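Local structure of probable enoyl-CoA hydratase/isomerase (Pseudomonas aeruginosa PA14, 5WYB) at the interface of chains A and B. The protein is a crotonase-fold enoyl-CoA hydratase/isomerase homologue that probably acts as a hydro-lyase on acyl-CoA-type substrates. Coordinates in Å, arbitrary orientation; residue numbers count along the deposited sequence, not the author numbering. Chains: chain A/B, Probable enoyl-CoA hydratase/isomerase.

The interface of chains A and B. Residues chain A 147-148, 175-177; chain B 210, 214.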
# COMPACT_ATOMS: atom_id res chain seq x y z
N ALA A 147 6.77 -17.57 22.24
CA ALA A 147 7.08 -18.76 21.45
C ALA A 147 7.59 -19.91 22.30
O ALA A 147 7.56 -21.06 21.84
CB ALA A 147 8.12 -18.42 20.38
N ALA A 148 8.05 -19.65 23.52
CA ALA A 148 8.55 -20.72 24.38
C ALA A 148 7.41 -21.61 24.87
O ALA A 148 7.64 -22.78 25.18
CB ALA A 148 9.32 -20.14 25.56
N LEU A 175 12.04 -15.23 18.29
CA LEU A 175 12.23 -16.56 17.73
C LEU A 175 13.28 -17.34 18.51
O LEU A 175 13.23 -18.58 18.55
CB LEU A 175 12.62 -16.44 16.26
CG LEU A 175 11.49 -16.52 15.22
CD1 LEU A 175 10.17 -15.94 15.72
CD2 LEU A 175 11.92 -15.83 13.95
N CYS A 176 14.24 -16.65 19.12
CA CYS A 176 15.28 -17.32 19.89
C CYS A 176 15.07 -17.22 21.39
O CYS A 176 15.83 -17.83 22.15
CB CYS A 176 16.66 -16.75 19.54
SG CYS A 176 17.09 -16.89 17.79
N ASN A 177 14.06 -16.47 21.84
CA ASN A 177 13.72 -16.32 23.25
C ASN A 177 14.83 -15.66 24.07
O ASN A 177 14.90 -15.85 25.28
CB ASN A 177 13.33 -17.67 23.87
CG ASN A 177 12.60 -17.52 25.19
OD1 ASN A 177 12.20 -16.42 25.57
ND2 ASN A 177 12.44 -18.63 25.91
N LYS B 210 19.31 -22.72 20.66
CA LYS B 210 18.29 -22.08 21.48
C LYS B 210 16.93 -22.12 20.78
O LYS B 210 15.89 -22.15 21.45
CB LYS B 210 18.68 -20.64 21.80
CG LYS B 210 19.86 -20.51 22.74
CD LYS B 210 20.15 -19.05 23.07
CE LYS B 210 21.28 -18.91 24.09
NZ LYS B 210 22.59 -19.45 23.60
N GLN B 214 12.17 -23.81 21.45
CA GLN B 214 10.89 -23.17 21.26
C GLN B 214 9.96 -23.99 20.41
O GLN B 214 10.37 -24.81 19.67
CB GLN B 214 11.07 -21.85 20.59
CG GLN B 214 10.99 -20.72 21.56
CD GLN B 214 12.23 -20.59 22.34
OE1 GLN B 214 13.24 -20.22 21.81
NE2 GLN B 214 12.16 -20.87 23.61
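OE1, the carboxamide oxygen of B:Gln214, lies near two backbone carbonyl oxygens of chain A, 3.5 Å from A:Cys176 O and 3.6 Å from A:Leu175 O. At the other end of the same amide, NE2 stands 3.2 Å from A:Asn177 ND2, nitrogen facing nitrogen. As modelled, both ends meet like atoms; either amide may be turned the other way, and turning that of B:Gln214 would also set an N-H group toward the carbonyls, which the coordinates alone cannot decide. The patch illustrates how one long polar side chain can fill a groove between two segments of a neighbouring subunit: B:Gln214 contributes 74 Å² of the 137 Å² hidden here. Its chain bends at chi2 (77°), bringing the amide across A:Asn177, whose own amide plane stands 87° away. A:Asn177 CG, anti to the backbone N (chi1 -164°), carries the asparagine amide, ND2 included, toward B:Gln214 NE2. A:Asn177 CB sits over the face of the glutamine amide, 3.5 Å from CD. Farther back along the chain, the 3-10 helix 146-149 meets the glutamine CG, at about right angles to the asparagine contact, with A:Ala148 CA 3.7 Å from CG. Crotonase-family enzymes commonly assemble as trimers or paired trimers, and this contact, part of an interface without exact two-fold symmetry in a six-chain assembly, may belong to such an oligomer. At the edge of the patch, B:Lys210 from helix 200-211 brings CB to 4.0 Å from A:Cys176 O.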